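Local structure of cystathionine gamma-synthase (Xanthomonas oryzae pv. oryzae KACC 10331, 6LD7) at residues C[274-279]-C[385-390]; C[268-273]-C[286-291]; C[324-329]-C[369-374]. The protein probably makes cystathionine as a step in methionine biosynthesis, working as a pyridoxal 5'-phosphate-dependent enzyme of the trans-sulfuration family. The protein carries 1 engineered substitution. All coordinates share one frame; numbering follows the deposited sequence.

Interaction 1 (C[274-279]-C[385-390])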
loop_
_atom_site.group_PDB
_atom_site.type_symbol
_atom_site.label_atom_id
_atom_site.label_comp_id
_atom_site.label_asym_id
_atom_site.label_seq_id
_atom_site.Cartn_x
_atom_site.Cartn_y
_atom_site.Cartn_z
ATOM N N ALA C 274 36.998 3.079 4.857
ATOM C CA ALA C 274 37.884 3.275 6.039
ATOM C C ALA C 274 39.356 3.185 5.607
ATOM O O ALA C 274 40.161 4.013 6.059
ATOM C CB ALA C 274 37.577 2.271 7.130
ATOM N N GLU C 275 39.717 2.219 4.780
ATOM C CA GLU C 275 41.077 2.194 4.178
ATOM C C GLU C 275 41.391 3.535 3.465
ATOM O O GLU C 275 42.535 3.952 3.547
ATOM C CB GLU C 275 41.253 1.089 3.125
ATOM C CG GLU C 275 41.804 -0.209 3.640
ATOM C CD GLU C 275 43.194 -0.560 3.138
ATOM O OE1 GLU C 275 44.060 0.306 3.228
ATOM O OE2 GLU C 275 43.393 -1.709 2.619
ATOM N N LEU C 276 40.515 4.112 2.629
ATOM C CA LEU C 276 40.881 5.377 1.913
ATOM C C LEU C 276 41.065 6.500 2.949
ATOM O O LEU C 276 42.006 7.277 2.855
ATOM C CB LEU C 276 39.756 5.745 0.962
ATOM C CG LEU C 276 39.825 7.159 0.394
ATOM C CD1 LEU C 276 40.893 7.187 -0.731
ATOM C CD2 LEU C 276 38.467 7.589 -0.149
ATOM N N LEU C 277 40.185 6.597 3.946
ATOM C CA LEU C 277 40.129 7.800 4.808
ATOM C C LEU C 277 41.249 7.707 5.861
ATOM O O LEU C 277 41.831 8.714 6.194
ATOM C CB LEU C 277 38.770 7.927 5.497
ATOM C CG LEU C 277 37.586 8.181 4.578
ATOM C CD1 LEU C 277 36.344 8.283 5.411
ATOM C CD2 LEU C 277 37.754 9.434 3.724
ATOM N N ASP C 278 41.554 6.545 6.368
ATOM C CA ASP C 278 42.516 6.437 7.480
ATOM C C ASP C 278 43.946 6.760 6.986
ATOM O O ASP C 278 44.444 6.032 6.157
ATOM C CB ASP C 278 42.518 5.030 8.059
ATOM C CG ASP C 278 43.406 4.891 9.289
ATOM O OD1 ASP C 278 43.417 5.796 10.146
ATOM O OD2 ASP C 278 43.996 3.838 9.439
ATOM N N GLY C 279 44.573 7.774 7.552
ATOM C CA GLY C 279 45.890 8.273 7.121
ATOM C C GLY C 279 45.836 9.106 5.839
ATOM O O GLY C 279 46.856 9.518 5.444
ATOM N N ILE C 385 35.460 6.935 -5.718
ATOM C CA ILE C 385 35.676 8.060 -6.683
ATOM C C ILE C 385 35.005 9.326 -6.124
ATOM O O ILE C 385 35.652 10.408 -6.024
ATOM C CB ILE C 385 35.081 7.660 -8.040
ATOM C CG1 ILE C 385 35.950 6.588 -8.728
ATOM C CG2 ILE C 385 34.862 8.911 -8.906
ATOM C CD1 ILE C 385 35.206 5.942 -9.920
ATOM N N ASP C 386 33.775 9.184 -5.635
ATOM C CA ASP C 386 33.040 10.327 -5.031
ATOM C C ASP C 386 33.795 10.897 -3.834
ATOM O O ASP C 386 33.946 12.159 -3.786
ATOM C CB ASP C 386 31.623 9.906 -4.655
ATOM C CG ASP C 386 30.552 10.997 -4.744
ATOM O OD1 ASP C 386 30.701 11.955 -5.572
ATOM O OD2 ASP C 386 29.535 10.853 -3.993
ATOM N N LEU C 387 34.280 10.061 -2.909
ATOM C CA LEU C 387 35.007 10.601 -1.729
ATOM C C LEU C 387 36.362 11.222 -2.109
ATOM O O LEU C 387 36.743 12.312 -1.527
ATOM C CB LEU C 387 35.174 9.532 -0.662
ATOM C CG LEU C 387 33.881 9.020 -0.051
ATOM C CD1 LEU C 387 34.149 7.764 0.736
ATOM C CD2 LEU C 387 33.207 10.065 0.824
ATOM N N ARG C 388 37.145 10.555 -2.958
ATOM C CA ARG C 388 38.376 11.197 -3.475
ATOM C C ARG C 388 38.059 12.566 -4.064
ATOM O O ARG C 388 38.839 13.449 -3.865
ATOM C CB ARG C 388 39.049 10.390 -4.587
ATOM C CG ARG C 388 39.744 9.145 -4.069
ATOM C CD ARG C 388 40.607 8.555 -5.200
ATOM N NE ARG C 388 40.663 7.211 -4.774
ATOM C CZ ARG C 388 39.998 6.170 -5.284
ATOM N NH1 ARG C 388 39.308 6.205 -6.406
ATOM N NH2 ARG C 388 40.121 5.049 -4.635
ATOM N N ALA C 389 37.020 12.757 -4.875
ATOM C CA ALA C 389 36.814 14.108 -5.484
ATOM C C ALA C 389 36.363 15.070 -4.364
ATOM O O ALA C 389 36.754 16.264 -4.348
ATOM C CB ALA C 389 35.870 14.046 -6.683
ATOM N N GLY C 390 35.692 14.568 -3.335
ATOM C CA GLY C 390 35.335 15.428 -2.188
ATOM C C GLY C 390 36.597 15.862 -1.413
ATOM O O GLY C 390 36.727 17.031 -1.087
#

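Interaction 2 (C[268-273]-C[286-291])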
loop_
_atom_site.group_PDB
_atom_site.type_symbol
_atom_site.label_atom_id
_atom_site.label_comp_id
_atom_site.label_asym_id
_atom_site.label_seq_id
_atom_site.Cartn_x
_atom_site.Cartn_y
_atom_site.Cartn_z
ATOM N N GLU C 268 31.519 -4.501 3.262
ATOM C CA GLU C 268 32.584 -4.478 2.220
ATOM C C GLU C 268 32.887 -3.025 1.840
ATOM O O GLU C 268 34.047 -2.621 1.831
ATOM C CB GLU C 268 32.150 -5.279 1.004
ATOM C CG GLU C 268 33.209 -5.298 -0.050
ATOM C CD GLU C 268 32.886 -5.974 -1.397
ATOM O OE1 GLU C 268 33.598 -5.707 -2.416
ATOM O OE2 GLU C 268 31.995 -6.815 -1.430
ATOM N N ASN C 269 31.859 -2.216 1.652
ATOM C CA ASN C 269 32.046 -0.800 1.264
ATOM C C ASN C 269 32.711 -0.031 2.403
ATOM O O ASN C 269 33.633 0.748 2.146
ATOM C CB ASN C 269 30.724 -0.143 0.883
ATOM C CG ASN C 269 30.247 -0.626 -0.470
ATOM O OD1 ASN C 269 31.040 -1.189 -1.265
ATOM N ND2 ASN C 269 28.987 -0.331 -0.762
ATOM N N ALA C 270 32.285 -0.254 3.637
ATOM C CA ALA C 270 32.816 0.482 4.794
ATOM C C ALA C 270 34.301 0.155 5.008
ATOM O O ALA C 270 35.078 1.093 5.233
ATOM C CB ALA C 270 32.012 0.157 6.032
ATOM N N ASP C 271 34.673 -1.116 4.946
ATOM C CA ASP C 271 36.112 -1.546 5.015
ATOM C C ASP C 271 36.927 -0.822 3.928
ATOM O O ASP C 271 37.981 -0.270 4.273
ATOM C CB ASP C 271 36.255 -3.056 4.853
ATOM C CG ASP C 271 35.638 -3.810 6.029
ATOM O OD1 ASP C 271 35.178 -3.142 7.010
ATOM O OD2 ASP C 271 35.494 -5.064 5.934
ATOM N N ALA C 272 36.389 -0.692 2.708
ATOM C CA ALA C 272 37.136 0.012 1.639
ATOM C C ALA C 272 37.198 1.506 1.940
ATOM O O ALA C 272 38.214 2.079 1.739
ATOM C CB ALA C 272 36.516 -0.272 0.326
ATOM N N ILE C 273 36.153 2.110 2.522
ATOM C CA ILE C 273 36.139 3.557 2.661
ATOM C C ILE C 273 37.058 3.869 3.811
ATOM O O ILE C 273 37.783 4.910 3.765
ATOM C CB ILE C 273 34.697 4.079 2.828
ATOM C CG1 ILE C 273 34.012 4.028 1.467
ATOM C CG2 ILE C 273 34.697 5.465 3.391
ATOM C CD1 ILE C 273 32.516 4.099 1.490
ATOM N N VAL C 286 39.690 9.099 12.026
ATOM C CA VAL C 286 38.575 8.253 11.569
ATOM C C VAL C 286 38.011 7.554 12.794
ATOM O O VAL C 286 38.809 7.042 13.584
ATOM C CB VAL C 286 39.014 7.237 10.530
ATOM C CG1 VAL C 286 37.801 6.432 10.049
ATOM C CG2 VAL C 286 39.650 7.925 9.369
ATOM N N TYR C 287 36.693 7.522 12.896
ATOM C CA TYR C 287 35.976 6.872 14.002
ATOM C C TYR C 287 35.268 5.677 13.377
ATOM O O TYR C 287 34.279 5.870 12.672
ATOM C CB TYR C 287 35.034 7.871 14.689
ATOM C CG TYR C 287 35.708 9.062 15.318
ATOM C CD1 TYR C 287 36.307 8.993 16.575
ATOM C CD2 TYR C 287 35.802 10.252 14.609
ATOM C CE1 TYR C 287 36.997 10.087 17.110
ATOM C CE2 TYR C 287 36.452 11.348 15.117
ATOM C CZ TYR C 287 37.031 11.275 16.377
ATOM O OH TYR C 287 37.588 12.433 16.827
ATOM N N PHE C 288 35.843 4.508 13.519
ATOM C CA PHE C 288 35.340 3.264 12.875
ATOM C C PHE C 288 35.888 2.062 13.628
ATOM O O PHE C 288 37.083 1.900 13.707
ATOM C CB PHE C 288 35.743 3.122 11.414
ATOM C CG PHE C 288 35.190 1.892 10.736
ATOM C CD1 PHE C 288 33.832 1.678 10.657
ATOM C CD2 PHE C 288 36.040 0.958 10.136
ATOM C CE1 PHE C 288 33.336 0.564 9.979
ATOM C CE2 PHE C 288 35.545 -0.156 9.476
ATOM C CZ PHE C 288 34.200 -0.361 9.404
ATOM N N PRO C 289 35.016 1.199 14.155
ATOM C CA PRO C 289 35.463 0.140 15.038
ATOM C C PRO C 289 36.344 -0.906 14.324
ATOM O O PRO C 289 37.003 -1.656 14.998
ATOM C CB PRO C 289 34.154 -0.455 15.533
ATOM C CG PRO C 289 33.145 0.708 15.422
ATOM C CD PRO C 289 33.537 1.357 14.114
ATOM N N GLY C 290 36.269 -0.961 13.005
ATOM C CA GLY C 290 37.115 -1.817 12.155
ATOM C C GLY C 290 38.607 -1.534 12.211
ATOM O O GLY C 290 39.354 -2.364 11.788
ATOM N N LEU C 291 39.013 -0.320 12.536
ATOM C CA LEU C 291 40.395 0.122 12.482
ATOM C C LEU C 291 41.033 -0.320 13.785
ATOM O O LEU C 291 40.468 -0.087 14.883
ATOM C CB LEU C 291 40.407 1.645 12.338
ATOM C CG LEU C 291 39.952 2.170 10.981
ATOM C CD1 LEU C 291 39.936 3.687 11.031
ATOM C CD2 LEU C 291 40.853 1.610 9.854
#

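Interaction 3 (C[324-329]-C[369-374])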
loop_
_atom_site.group_PDB
_atom_site.type_symbol
_atom_site.label_atom_id
_atom_site.label_comp_id
_atom_site.label_asym_id
_atom_site.label_seq_id
_atom_site.Cartn_x
_atom_site.Cartn_y
_atom_site.Cartn_z
ATOM N N ALA C 324 33.055 22.674 0.829
ATOM C CA ALA C 324 33.571 22.258 -0.503
ATOM C C ALA C 324 33.409 20.716 -0.665
ATOM O O ALA C 324 32.984 20.246 -1.730
ATOM C CB ALA C 324 34.995 22.686 -0.645
ATOM N N PHE C 325 33.709 19.935 0.379
ATOM C CA PHE C 325 33.652 18.452 0.316
ATOM C C PHE C 325 32.227 18.058 -0.108
ATOM O O PHE C 325 31.994 17.333 -1.059
ATOM C CB PHE C 325 34.060 17.866 1.665
ATOM C CG PHE C 325 34.058 16.363 1.730
ATOM C CD1 PHE C 325 32.893 15.657 1.917
ATOM C CD2 PHE C 325 35.241 15.644 1.593
ATOM C CE1 PHE C 325 32.915 14.264 1.924
ATOM C CE2 PHE C 325 35.243 14.262 1.607
ATOM C CZ PHE C 325 34.087 13.569 1.770
ATOM N N VAL C 326 31.243 18.544 0.645
ATOM C CA VAL C 326 29.823 18.153 0.569
ATOM C C VAL C 326 29.243 18.692 -0.728
ATOM O O VAL C 326 28.389 18.050 -1.291
ATOM C CB VAL C 326 29.158 18.700 1.849
ATOM C CG1 VAL C 326 27.704 18.909 1.726
ATOM C CG2 VAL C 326 29.510 17.795 3.011
ATOM N N ASP C 327 29.792 19.779 -1.240
ATOM C CA ASP C 327 29.190 20.485 -2.386
ATOM C C ASP C 327 28.978 19.504 -3.538
ATOM O O ASP C 327 27.846 19.150 -3.755
ATOM C CB ASP C 327 29.993 21.711 -2.816
ATOM C CG ASP C 327 29.226 22.612 -3.766
ATOM O OD1 ASP C 327 28.139 22.216 -4.159
ATOM O OD2 ASP C 327 29.732 23.696 -4.093
ATOM N N GLY C 328 29.921 19.067 -4.324
ATOM C CA GLY C 328 29.405 18.168 -5.408
ATOM C C GLY C 328 29.373 16.636 -5.178
ATOM O O GLY C 328 29.528 15.905 -6.172
ATOM N N LEU C 329 29.056 16.089 -3.999
ATOM C CA LEU C 329 28.967 14.623 -3.800
ATOM C C LEU C 329 27.848 14.061 -4.671
ATOM O O LEU C 329 26.744 14.620 -4.631
ATOM C CB LEU C 329 28.670 14.369 -2.328
ATOM C CG LEU C 329 29.854 14.600 -1.397
ATOM C CD1 LEU C 329 29.391 14.431 0.030
ATOM C CD2 LEU C 329 30.998 13.656 -1.707
ATOM N N GLY C 369 34.689 20.101 11.874
ATOM C CA GLY C 369 35.246 19.301 10.780
ATOM C C GLY C 369 34.654 17.875 10.730
ATOM O O GLY C 369 35.022 17.149 9.748
ATOM N N LEU C 370 33.789 17.458 11.688
ATOM C CA LEU C 370 33.360 16.043 11.751
ATOM C C LEU C 370 32.254 15.785 10.728
ATOM O O LEU C 370 31.287 16.582 10.633
ATOM C CB LEU C 370 32.900 15.685 13.153
ATOM C CG LEU C 370 32.564 14.202 13.331
ATOM C CD1 LEU C 370 33.838 13.372 13.344
ATOM C CD2 LEU C 370 31.820 13.976 14.598
ATOM N N LEU C 371 32.420 14.750 9.916
ATOM C CA LEU C 371 31.375 14.265 8.981
ATOM C C LEU C 371 31.074 12.814 9.319
ATOM O O LEU C 371 32.010 12.078 9.683
ATOM C CB LEU C 371 31.851 14.428 7.534
ATOM C CG LEU C 371 31.915 15.874 7.027
ATOM C CD1 LEU C 371 32.755 15.984 5.774
ATOM C CD2 LEU C 371 30.518 16.395 6.752
ATOM N N ARG C 372 29.794 12.459 9.275
ATOM C CA ARG C 372 29.280 11.098 9.496
ATOM C C ARG C 372 28.772 10.512 8.187
ATOM O O ARG C 372 27.988 11.152 7.493
ATOM C CB ARG C 372 28.215 11.102 10.576
ATOM C CG ARG C 372 27.808 9.701 10.977
ATOM C CD ARG C 372 26.581 9.765 11.880
ATOM N NE ARG C 372 25.394 10.039 11.066
ATOM C CZ ARG C 372 24.205 10.304 11.587
ATOM N NH1 ARG C 372 24.051 10.213 12.886
ATOM N NH2 ARG C 372 23.157 10.476 10.799
ATOM N N LEU C 373 29.241 9.300 7.895
ATOM C CA LEU C 373 28.797 8.524 6.763
ATOM C C LEU C 373 27.938 7.383 7.228
ATOM O O LEU C 373 28.384 6.599 8.053
ATOM C CB LEU C 373 30.007 7.950 6.015
ATOM C CG LEU C 373 30.995 8.953 5.512
ATOM C CD1 LEU C 373 32.118 8.245 4.760
ATOM C CD2 LEU C 373 30.358 9.967 4.604
ATOM N N SER C 374 26.833 7.210 6.504
ATOM C CA SER C 374 26.032 5.967 6.524
ATOM C C SER C 374 26.256 5.319 5.162
ATOM O O SER C 374 25.727 5.810 4.166
ATOM C CB SER C 374 24.580 6.209 6.794
ATOM O OG SER C 374 23.825 5.004 6.614
#

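Interaction 1 (C[274-279]-C[385-390])
Leu276 carries the whole contact from its side, reaching across to Leu387 and Arg388 of the other helix. Each of its two methyl groups has its own partner. CD2 of Leu276 lies 3.9 Å from CB of Leu387, and this is plain apolar contact at the root of the second leucine. CD1 of Leu276 is 4.0 Å from CG of Arg388. The same methyl lies equally close to NE of Arg388, so it meets the arginine along its chain and approaches the guanidinium at a slant. No hydrogen bond joins the two segments.

The torsion of Leu276 sets the direction of its fork. CG is anti to the backbone N (chi1 167°), which carries the fork out toward the neighbouring helix. The Arg388 chain is extended from CG to NE and runs along the exposed border of the contact. Leu387, by contrast, is buried.

Behind this first shell, Leu276 also touches Leu384, one turn before Arg388, and Phe332 of a loop borders Leu387. Asp386 turns to another part of the chain, where its OD1 and OD2 take the backbone N-H groups of Arg330 and Tyr331.

The contact joins the last turn of helix 259-277 to the middle of helix 380-396. The first helix stops here: Asp278 N still bonds to Ala274 O, but Asp278 itself leaves helical geometry. Beside the pair lies strand 310-315, where Ala274 touches Met311 and Leu277 touches Phe313.

Interaction 2 (C[268-273]-C[286-291])
The end of the Phe288 ring meets Ala270 and Asp271 of helix 259-277. This is a helix-to-turn contact in the C-terminal domain of a pyridoxal phosphate enzyme of fold type I. The helix runs into strand 283-287 through a short connection, and a type I beta turn from Phe288 to Leu291 follows the strand. That turn is closed by a bond from Leu291 N to Phe288 O.

The tight part is the buried apolar one. CB of Ala270 sits 4.1 Å from CZ of Phe288, and CE1 of the same ring is hardly farther away. The methyl comes at the ring on a slant. With chi1 at -178°, the ring of Phe288 swings away from its own backbone N; it extends toward the helix and lies against the backbone of its own turn. Met311 of the adjoining strand touches both Ala270 and Phe288, and Ala274, one turn on, touches the ring at CD2.

The other side is polar and faces solvent. It is no more distant, but only one carboxylate oxygen touches the ring. OD1 of Asp271 lies 3.8 Å from CZ of Phe288, at the edge and in the plane of the ring. The carboxylate plane is turned 63° from the ring plane. Such an approach places the oxygen near the slightly positive rim hydrogens, so a weak electrostatic attraction is likely.

The turn folds back over its own first residue: the backbone N of Gly290 lies 3.5 Å above the plane of the Phe288 ring, offset toward the rim.

Interaction 3 (C[324-329]-C[369-374])
Leu371 points its forked end at Phe325 and Val326, two successive residues of helix 319-327. The contact is helix-on-sheet packing in the C-terminal domain of a fold type I pyridoxal phosphate enzyme. Strand 370-374 is the central one of a mixed sheet, with strands 310-315 and 344-346 beside it. The backbones stay well apart, with CA of Val326 9.4 Å from CA of Leu371, and the side chains bridge the distance between them.

The side chains of Phe325 and Leu371 lie alongside each other and run in opposite senses. CD1 of Leu371 comes to 3.9 Å from CD1 of Phe325, meeting the ring obliquely. The ring stands on the far side of CB from its own backbone N (chi1 -179°), and this position brings it from the helix toward the sheet. The leucine thus approaches the ring with a single methyl, one branch of its fork. The whole contact is apolar. Phe325 and Leu371 are both buried, while Val326 is partly exposed.

Several neighbours hold these groups in place. The Phe325 ring also touches Leu315, Ile345, Leu387 and Leu391, so it is enclosed between the sheet and helix 380-396. The backbone O of Phe325 accepts a hydrogen bond from NH1 of Arg393. Leu371 is fixed by backbone hydrogen bonding to Phe313 in the next strand.

Leu371 divides its methyls between the two helix residues. Its second branch passes Val326 at a slant, and of the two valine methyls CG2 is the one that takes part: CD2 of Leu371 lies 4.1 Å from CG2 of Val326.

Interaction 2 opens first along the chain. It closes a short loop between helix 259-277 and the turn after strand 283-287. Interaction 1 starts directly after it on the same helix and closes only at 385-390, so the two cross. Interaction 3 lies wholly within that longer span. It brings helix 319-327 onto strand 370-374, which leads on to helix 380-396. The three also touch one another: Ile273 packs on Leu387, and Leu387 on Phe325. Tyr287 meets Leu370 over the intervening strand 310-315. Together they tie three helices and the strands 283-287 and 370-374 into one C-terminal unit.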